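Local coordinates for SusD homolog (Bacteroides thetaiotaomicron, PDB 3EHM), which probably binds mucin O-glycans as a SusD-like outer-membrane lipoprotein, contributing to their use by this human gut symbiont, at residues A[295-300]-A[402-407]; A[278-283]-A[289-294]; A[308-313]-A[326-331]. All blocks are in the same frame, centred on the assembly; numbering follows the deposited sequence.

Interaction 1: residues A[295-300]-A[402-407]; sequences GTYGSG and YKYGTY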
loop_
_atom_site.group_PDB
_atom_site.type_symbol
_atom_site.label_atom_id
_atom_site.label_comp_id
_atom_site.label_asym_id
_atom_site.label_seq_id
_atom_site.Cartn_x
_atom_site.Cartn_y
_atom_site.Cartn_z
ATOM N N GLY A 295 15.675 2.340 -19.242
ATOM C CA GLY A 295 16.534 1.175 -19.202
ATOM C C GLY A 295 17.321 1.095 -20.494
ATOM O O GLY A 295 17.198 1.967 -21.355
ATOM N N THR A 296 18.142 0.062 -20.625
ATOM C CA THR A 296 18.932 -0.143 -21.833
ATOM C C THR A 296 18.833 -1.608 -22.213
ATOM O O THR A 296 18.734 -2.484 -21.348
ATOM C CB THR A 296 20.415 0.236 -21.632
ATOM O OG1 THR A 296 20.957 -0.504 -20.534
ATOM C CG2 THR A 296 20.554 1.727 -21.359
ATOM N N TYR A 297 18.844 -1.865 -23.514
ATOM C CA TYR A 297 18.734 -3.216 -24.045
ATOM C C TYR A 297 19.846 -3.380 -25.076
ATOM O O TYR A 297 19.843 -2.714 -26.111
ATOM C CB TYR A 297 17.363 -3.378 -24.701
ATOM C CG TYR A 297 17.075 -4.745 -25.261
ATOM C CD1 TYR A 297 16.892 -5.842 -24.421
ATOM C CD2 TYR A 297 16.946 -4.936 -26.634
ATOM C CE1 TYR A 297 16.581 -7.094 -24.932
ATOM C CE2 TYR A 297 16.638 -6.184 -27.159
ATOM C CZ TYR A 297 16.454 -7.258 -26.305
ATOM O OH TYR A 297 16.145 -8.491 -26.821
ATOM N N GLY A 298 20.792 -4.266 -24.785
ATOM C CA GLY A 298 21.916 -4.468 -25.681
ATOM C C GLY A 298 23.019 -3.526 -25.234
ATOM O O GLY A 298 22.855 -2.816 -24.240
ATOM N N SER A 299 24.137 -3.494 -25.950
ATOM C CA SER A 299 25.232 -2.612 -25.557
ATOM C C SER A 299 25.921 -1.935 -26.734
ATOM O O SER A 299 25.784 -2.368 -27.879
ATOM C CB SER A 299 26.263 -3.396 -24.739
ATOM O OG SER A 299 26.737 -4.515 -25.465
ATOM N N GLY A 300 26.656 -0.865 -26.438
ATOM C CA GLY A 300 27.365 -0.136 -27.476
ATOM C C GLY A 300 26.437 0.506 -28.484
ATOM O O GLY A 300 25.459 1.158 -28.112
ATOM N N TYR A 402 7.702 -6.610 -25.349
ATOM C CA TYR A 402 8.307 -7.169 -24.147
ATOM C C TYR A 402 9.596 -7.882 -24.539
ATOM O O TYR A 402 9.581 -8.819 -25.329
ATOM C CB TYR A 402 7.357 -8.143 -23.455
ATOM C CG TYR A 402 7.843 -8.520 -22.078
ATOM C CD1 TYR A 402 8.003 -7.546 -21.094
ATOM C CD2 TYR A 402 8.177 -9.838 -21.766
ATOM C CE1 TYR A 402 8.485 -7.868 -19.833
ATOM C CE2 TYR A 402 8.663 -10.175 -20.502
ATOM C CZ TYR A 402 8.814 -9.184 -19.542
ATOM O OH TYR A 402 9.302 -9.496 -18.296
ATOM N N LYS A 403 10.713 -7.447 -23.973
ATOM C CA LYS A 403 11.995 -8.031 -24.334
ATOM C C LYS A 403 12.625 -9.048 -23.390
ATOM O O LYS A 403 13.715 -9.540 -23.667
ATOM C CB LYS A 403 12.992 -6.901 -24.604
ATOM C CG LYS A 403 12.754 -5.661 -23.755
ATOM C CD LYS A 403 13.773 -4.566 -24.038
ATOM C CE LYS A 403 13.678 -4.027 -25.460
ATOM N NZ LYS A 403 12.484 -3.170 -25.685
ATOM N N TYR A 404 11.946 -9.392 -22.303
ATOM C CA TYR A 404 12.525 -10.337 -21.351
ATOM C C TYR A 404 11.824 -11.687 -21.290
ATOM O O TYR A 404 11.772 -12.325 -20.238
ATOM C CB TYR A 404 12.563 -9.692 -19.965
ATOM C CG TYR A 404 13.177 -8.310 -20.001
ATOM C CD1 TYR A 404 12.455 -7.195 -19.580
ATOM C CD2 TYR A 404 14.459 -8.112 -20.511
ATOM C CE1 TYR A 404 12.992 -5.914 -19.672
ATOM C CE2 TYR A 404 15.008 -6.833 -20.609
ATOM C CZ TYR A 404 14.268 -5.741 -20.189
ATOM O OH TYR A 404 14.791 -4.476 -20.304
ATOM N N GLY A 405 11.302 -12.129 -22.428
ATOM C CA GLY A 405 10.622 -13.407 -22.470
ATOM C C GLY A 405 9.345 -13.326 -23.273
ATOM O O GLY A 405 9.092 -12.327 -23.942
ATOM N N THR A 406 8.538 -14.379 -23.205
ATOM C CA THR A 406 7.281 -14.433 -23.937
ATOM C C THR A 406 6.122 -13.988 -23.060
ATOM O O THR A 406 5.678 -14.726 -22.178
ATOM C CB THR A 406 7.007 -15.857 -24.442
ATOM O OG1 THR A 406 8.049 -16.243 -25.350
ATOM C CG2 THR A 406 5.673 -15.923 -25.154
ATOM N N TYR A 407 5.633 -12.778 -23.306
ATOM C CA TYR A 407 4.527 -12.239 -22.528
ATOM C C TYR A 407 3.764 -11.173 -23.292
ATOM O O TYR A 407 4.350 -10.365 -24.013
ATOM C CB TYR A 407 5.038 -11.619 -21.222
ATOM C CG TYR A 407 3.938 -11.017 -20.367
ATOM C CD1 TYR A 407 3.164 -11.817 -19.529
ATOM C CD2 TYR A 407 3.652 -9.652 -20.424
ATOM C CE1 TYR A 407 2.131 -11.273 -18.762
ATOM C CE2 TYR A 407 2.620 -9.095 -19.666
ATOM C CZ TYR A 407 1.864 -9.914 -18.835
ATOM O OH TYR A 407 0.853 -9.375 -18.074
HETATM O O HOH W 1 17.403 -4.850 -20.933
#
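Y297 and K403 carry this contact, and it is mainly apolar. The lysine lays its aliphatic chain over one face of the Y297 ring. CD of K403 comes to 3.4 Å from CD1 of Y297. CE of K403 makes a CH-pi contact 3.7 Å from the centroid of that ring, above the face but offset toward the rim. Two bends in the lysine, chi3 64° and chi4 73°, fold the chain back so that its methylenes, more than its charge, meet the ring. Y404 adds a looser apolar touch, with its CE2 4.4 Å from CD1 of Y297.

The charge takes little part here. NZ of K403 is 5.1 Å from the centroid of the Y297 ring, at most a weak cation-pi attraction. The same lysine also makes a cation-pi contact with F308.

No direct hydrogen bond joins the two segments. A single water bridges them. It donates to O of T296 at 2.7 Å and accepts from OH of Y404 at 2.7 Å.

With an alanine at Y297 the ring under the K403 methylenes is gone, and the lysine chain would probably be less restrained, keeping its contact with F308.

The contact packs strand 295-297, half of a two-stranded antiparallel hairpin, against the long loop before helix 429-445. It rests on CH-pi and apolar packing, with one water as the polar link.

Interaction 2: residues A[278-283]-A[289-294]; sequences GYLDGY and SAYFTE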
loop_
_atom_site.group_PDB
_atom_site.type_symbol
_atom_site.label_atom_id
_atom_site.label_comp_id
_atom_site.label_asym_id
_atom_site.label_seq_id
_atom_site.Cartn_x
_atom_site.Cartn_y
_atom_site.Cartn_z
ATOM N N GLY A 278 2.233 0.658 -18.340
ATOM C CA GLY A 278 1.152 0.735 -19.308
ATOM C C GLY A 278 0.297 1.973 -19.154
ATOM O O GLY A 278 -0.043 2.632 -20.145
ATOM N N TYR A 279 -0.069 2.291 -17.914
ATOM C CA TYR A 279 -0.879 3.475 -17.655
ATOM C C TYR A 279 -0.087 4.759 -17.893
ATOM O O TYR A 279 -0.552 5.658 -18.587
ATOM C CB TYR A 279 -1.415 3.451 -16.217
ATOM C CG TYR A 279 -2.547 2.462 -16.014
ATOM C CD1 TYR A 279 -3.821 2.725 -16.512
ATOM C CD2 TYR A 279 -2.330 1.242 -15.374
ATOM C CE1 TYR A 279 -4.853 1.800 -16.386
ATOM C CE2 TYR A 279 -3.357 0.304 -15.241
ATOM C CZ TYR A 279 -4.616 0.589 -15.754
ATOM O OH TYR A 279 -5.633 -0.345 -15.660
ATOM N N LEU A 280 1.112 4.843 -17.328
ATOM C CA LEU A 280 1.932 6.042 -17.482
ATOM C C LEU A 280 2.205 6.354 -18.945
ATOM O O LEU A 280 2.127 7.509 -19.364
ATOM C CB LEU A 280 3.252 5.885 -16.720
ATOM C CG LEU A 280 3.119 5.730 -15.201
ATOM C CD1 LEU A 280 4.490 5.478 -14.581
ATOM C CD2 LEU A 280 2.495 6.988 -14.615
ATOM N N ASP A 281 2.518 5.322 -19.723
ATOM C CA ASP A 281 2.798 5.495 -21.148
ATOM C C ASP A 281 1.548 5.902 -21.930
ATOM O O ASP A 281 1.543 6.908 -22.635
ATOM C CB ASP A 281 3.349 4.197 -21.741
ATOM C CG ASP A 281 3.709 4.337 -23.213
ATOM O OD1 ASP A 281 4.781 4.907 -23.511
ATOM O OD2 ASP A 281 2.912 3.895 -24.069
ATOM N N GLY A 282 0.488 5.108 -21.804
ATOM C CA GLY A 282 -0.741 5.398 -22.521
ATOM C C GLY A 282 -1.381 6.733 -22.185
ATOM O O GLY A 282 -1.993 7.372 -23.045
ATOM N N TYR A 283 -1.249 7.156 -20.933
ATOM C CA TYR A 283 -1.827 8.416 -20.484
ATOM C C TYR A 283 -0.889 9.592 -20.742
ATOM O O TYR A 283 -1.222 10.731 -20.407
ATOM C CB TYR A 283 -2.126 8.355 -18.979
ATOM C CG TYR A 283 -3.266 7.443 -18.555
ATOM C CD1 TYR A 283 -3.526 7.225 -17.201
ATOM C CD2 TYR A 283 -4.108 6.835 -19.491
ATOM C CE1 TYR A 283 -4.586 6.436 -16.785
ATOM C CE2 TYR A 283 -5.186 6.032 -19.079
ATOM C CZ TYR A 283 -5.415 5.843 -17.721
ATOM O OH TYR A 283 -6.471 5.074 -17.277
ATOM N N SER A 289 8.655 9.698 -15.978
ATOM C CA SER A 289 10.044 10.121 -15.813
ATOM C C SER A 289 10.398 10.424 -14.362
ATOM O O SER A 289 11.555 10.311 -13.959
ATOM C CB SER A 289 10.315 11.362 -16.666
ATOM O OG SER A 289 11.671 11.751 -16.556
ATOM N N ALA A 290 9.402 10.813 -13.577
ATOM C CA ALA A 290 9.635 11.125 -12.174
ATOM C C ALA A 290 9.801 9.852 -11.351
ATOM O O ALA A 290 10.562 9.826 -10.386
ATOM C CB ALA A 290 8.482 11.949 -11.622
ATOM N N TYR A 291 9.091 8.798 -11.738
ATOM C CA TYR A 291 9.147 7.534 -11.003
ATOM C C TYR A 291 10.242 6.569 -11.442
ATOM O O TYR A 291 10.835 5.883 -10.610
ATOM C CB TYR A 291 7.820 6.765 -11.115
ATOM C CG TYR A 291 6.586 7.406 -10.505
ATOM C CD1 TYR A 291 6.684 8.454 -9.593
ATOM C CD2 TYR A 291 5.314 6.919 -10.811
ATOM C CE1 TYR A 291 5.539 9.003 -8.999
ATOM C CE2 TYR A 291 4.168 7.456 -10.221
ATOM C CZ TYR A 291 4.289 8.495 -9.319
ATOM O OH TYR A 291 3.160 9.024 -8.731
ATOM N N PHE A 292 10.507 6.503 -12.741
ATOM C CA PHE A 292 11.484 5.541 -13.230
ATOM C C PHE A 292 12.567 6.049 -14.169
ATOM O O PHE A 292 12.426 7.087 -14.814
ATOM C CB PHE A 292 10.756 4.387 -13.924
ATOM C CG PHE A 292 9.622 3.807 -13.124
ATOM C CD1 PHE A 292 8.318 4.255 -13.318
ATOM C CD2 PHE A 292 9.856 2.807 -12.183
ATOM C CE1 PHE A 292 7.263 3.714 -12.589
ATOM C CE2 PHE A 292 8.808 2.262 -11.449
ATOM C CZ PHE A 292 7.508 2.717 -11.653
ATOM N N THR A 293 13.645 5.275 -14.243
ATOM C CA THR A 293 14.776 5.578 -15.109
ATOM C C THR A 293 14.532 4.898 -16.453
ATOM O O THR A 293 13.672 4.021 -16.567
ATOM C CB THR A 293 16.077 4.991 -14.541
ATOM O OG1 THR A 293 15.993 3.557 -14.557
ATOM C CG2 THR A 293 16.297 5.463 -13.110
ATOM N N GLU A 294 15.269 5.309 -17.478
ATOM C CA GLU A 294 15.134 4.657 -18.769
ATOM C C GLU A 294 16.076 3.470 -18.678
ATOM O O GLU A 294 17.147 3.572 -18.082
ATOM C CB GLU A 294 15.580 5.569 -19.912
ATOM C CG GLU A 294 14.682 6.769 -20.147
ATOM C CD GLU A 294 15.073 7.539 -21.392
ATOM O OE1 GLU A 294 14.750 7.078 -22.510
ATOM O OE2 GLU A 294 15.717 8.600 -21.253
#
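Two short consecutive helices, 274-282 and 287-291, joined by a brief link, pack here in this largely helical SusD-like protein, L280 of the first meeting Y291 and F292 at the end of the second. The contact is buried and wholly apolar. No hydrogen bond crosses between the two segments.

L280 lies in the last turns of the first helix. Y291 ends the second helix, and F292 is the first residue to leave helical geometry after it. One methyl of the leucine does the touching on its side. CD1 of L280 lies 4.1 Å from CD2 of Y291, and it approaches that ring obliquely. The leucine crosses both aromatic side chains at about a right angle. Its CG stands anti to the carbonyl carbon (chi1 -63°), and the extended chi2 of 176° carries CD1 outward to the aromatic pair.

The polar end of Y291 is held elsewhere. Its OH is hydrogen-bonded to O of L443, in the last turn of helix 429-445. The rings of Y291 and F292 both also meet the ring of Y446. The end of the second helix thus meets L443 and Y446 just beyond that long helix. Y279, on the first helix, and Y283, just after it, both touch T439 of helix 429-445.

At the end of the first helix, N of G282 bonds to O of G278 at 3.0 Å and N of Y283, the next residue, to O of Y279 at 2.9 Å.

The nearer of the two aromatic contacts is at F292: CD1 of L280 meets the edge of that ring, in its plane, 3.8 Å from CE1.

Interaction 3: residues A[308-313]-A[326-331]; sequences FPVAPT and KFASRP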
loop_
_atom_site.group_PDB
_atom_site.type_symbol
_atom_site.label_atom_id
_atom_site.label_comp_id
_atom_site.label_asym_id
_atom_site.label_seq_id
_atom_site.Cartn_x
_atom_site.Cartn_y
_atom_site.Cartn_z
ATOM N N PHE A 308 11.536 0.304 -20.322
ATOM C CA PHE A 308 11.304 -1.132 -20.477
ATOM C C PHE A 308 10.837 -1.772 -19.171
ATOM O O PHE A 308 11.596 -1.860 -18.206
ATOM C CB PHE A 308 12.597 -1.825 -20.920
ATOM C CG PHE A 308 13.272 -1.173 -22.100
ATOM C CD1 PHE A 308 14.657 -1.054 -22.138
ATOM C CD2 PHE A 308 12.530 -0.688 -23.173
ATOM C CE1 PHE A 308 15.299 -0.461 -23.229
ATOM C CE2 PHE A 308 13.161 -0.094 -24.272
ATOM C CZ PHE A 308 14.548 0.019 -24.297
ATOM N N PRO A 309 9.583 -2.241 -19.132
ATOM C CA PRO A 309 9.044 -2.869 -17.924
ATOM C C PRO A 309 9.323 -4.367 -17.820
ATOM O O PRO A 309 9.727 -5.011 -18.787
ATOM C CB PRO A 309 7.555 -2.585 -18.040
ATOM C CG PRO A 309 7.330 -2.748 -19.513
ATOM C CD PRO A 309 8.513 -2.003 -20.120
ATOM N N VAL A 310 9.107 -4.903 -16.624
ATOM C CA VAL A 310 9.269 -6.324 -16.355
ATOM C C VAL A 310 7.862 -6.783 -15.987
ATOM O O VAL A 310 7.181 -6.142 -15.182
ATOM C CB VAL A 310 10.245 -6.568 -15.187
ATOM C CG1 VAL A 310 10.305 -8.051 -14.847
ATOM C CG2 VAL A 310 11.637 -6.069 -15.574
ATOM N N ALA A 311 7.420 -7.878 -16.591
ATOM C CA ALA A 311 6.072 -8.377 -16.353
ATOM C C ALA A 311 5.817 -8.801 -14.912
ATOM O O ALA A 311 6.745 -9.146 -14.177
ATOM C CB ALA A 311 5.774 -9.526 -17.304
ATOM N N PRO A 312 4.545 -8.767 -14.485
ATOM C CA PRO A 312 4.201 -9.157 -13.115
ATOM C C PRO A 312 4.360 -10.655 -12.921
ATOM O O PRO A 312 4.138 -11.437 -13.849
ATOM C CB PRO A 312 2.756 -8.699 -12.981
ATOM C CG PRO A 312 2.223 -8.897 -14.361
ATOM C CD PRO A 312 3.342 -8.352 -15.228
ATOM N N THR A 313 4.756 -11.044 -11.714
ATOM C CA THR A 313 4.951 -12.448 -11.377
ATOM C C THR A 313 5.791 -13.122 -12.464
ATOM O O THR A 313 5.369 -14.088 -13.104
ATOM C CB THR A 313 3.580 -13.149 -11.201
ATOM O OG1 THR A 313 2.774 -12.380 -10.294
ATOM C CG2 THR A 313 3.753 -14.547 -10.619
ATOM N N LYS A 326 18.096 -6.848 -15.804
ATOM C CA LYS A 326 18.996 -6.128 -14.914
ATOM C C LYS A 326 19.048 -4.685 -15.388
ATOM O O LYS A 326 19.206 -3.763 -14.588
ATOM C CB LYS A 326 20.410 -6.725 -14.930
ATOM C CG LYS A 326 21.421 -5.876 -14.154
ATOM C CD LYS A 326 22.786 -6.536 -14.015
ATOM C CE LYS A 326 23.763 -5.604 -13.295
ATOM N NZ LYS A 326 25.088 -6.245 -13.048
ATOM N N PHE A 327 18.896 -4.491 -16.693
ATOM C CA PHE A 327 18.934 -3.153 -17.258
ATOM C C PHE A 327 17.593 -2.603 -17.721
ATOM O O PHE A 327 17.535 -1.698 -18.555
ATOM C CB PHE A 327 19.961 -3.109 -18.387
ATOM C CG PHE A 327 21.330 -3.516 -17.942
ATOM C CD1 PHE A 327 21.764 -4.827 -18.091
ATOM C CD2 PHE A 327 22.159 -2.603 -17.294
ATOM C CE1 PHE A 327 23.005 -5.227 -17.597
ATOM C CE2 PHE A 327 23.398 -2.994 -16.798
ATOM C CZ PHE A 327 23.820 -4.310 -16.951
ATOM N N ALA A 328 16.513 -3.157 -17.180
ATOM C CA ALA A 328 15.179 -2.673 -17.502
ATOM C C ALA A 328 15.047 -1.385 -16.696
ATOM O O ALA A 328 15.915 -1.080 -15.873
ATOM C CB ALA A 328 14.127 -3.683 -17.055
ATOM N N SER A 329 13.983 -0.624 -16.928
ATOM C CA SER A 329 13.784 0.615 -16.180
ATOM C C SER A 329 13.779 0.299 -14.684
ATOM O O SER A 329 13.263 -0.738 -14.263
ATOM C CB SER A 329 12.460 1.272 -16.582
ATOM O OG SER A 329 12.521 1.747 -17.916
ATOM N N ARG A 330 14.358 1.193 -13.890
ATOM C CA ARG A 330 14.432 1.005 -12.445
ATOM C C ARG A 330 13.732 2.131 -11.710
ATOM O O ARG A 330 13.641 3.244 -12.212
ATOM C CB ARG A 330 15.886 1.011 -11.968
ATOM C CG ARG A 330 16.823 0.118 -12.733
ATOM C CD ARG A 330 18.215 0.184 -12.122
ATOM N NE ARG A 330 19.175 -0.597 -12.893
ATOM C CZ ARG A 330 20.394 -0.913 -12.471
ATOM N NH1 ARG A 330 20.803 -0.515 -11.274
ATOM N NH2 ARG A 330 21.200 -1.625 -13.247
ATOM N N PRO A 331 13.231 1.852 -10.499
ATOM C CA PRO A 331 12.564 2.911 -9.742
ATOM C C PRO A 331 13.642 3.938 -9.397
ATOM O O PRO A 331 14.770 3.561 -9.064
ATOM C CB PRO A 331 12.068 2.183 -8.492
ATOM C CG PRO A 331 11.844 0.785 -8.976
ATOM C CD PRO A 331 13.057 0.546 -9.841
#
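F308 and S329 hold the two loop segments together through a pair of hydrogen bonds. The backbone of F308 uses both its polar atoms. Its N donates to OG of S329 at 3.0 Å, with a bent N-H...O angle of 133°. Its O accepts from N of S329, also at 3.0 Å, and this bond is straighter at 152°. That donor is tilted 15° from the carbonyl plane. S329 thus answers F308 with its backbone N-H and its side-chain oxygen. The hydroxyl stands anti to the serine's own carbonyl carbon, which turns it to the F308 amide. OG of S329 has a further, weak hydrogen bond to O of T293.

A328 packs beside the polar pair. Its CB lies 3.3 Å from the carbonyl O of F308, and makes an apolar contact with CG2 of V310 at 3.8 Å.

Two more backbone amides find partners nearby: N of A311 is bonded to OH of Y402, and N of R330 to OG1 of T293.

Both segments lie in the irregular region between strands 304-306 and 339-342. Strand 270-272 runs beside them, with M272 bonded through its backbone to V310 and S329, and helix 274-282 touches the side chain of P309 through W277.

Overall arrangement
Interactions 2 and 3 are buried, while interaction 1 lies farther from the chain centre and is only partly buried. Chemistry follows place. Interaction 2 is purely apolar, between one helix and the end of the next with the residue after it, interaction 3 relies on hydrogen bonds between loops, and interaction 1 combines lysine-on-ring packing with a water bridge. Segments 289-294 and 295-300 are continuous, so one run of chain serves interactions 2 and 1. Interaction 3 touches both. Its F327 O probably accepts a bond from T296 N, and its R330 O one from T293 N. Segment 326-331 therefore runs along this stretch, bonding to T293 just after helix 287-291 and to T296 of strand 295-297.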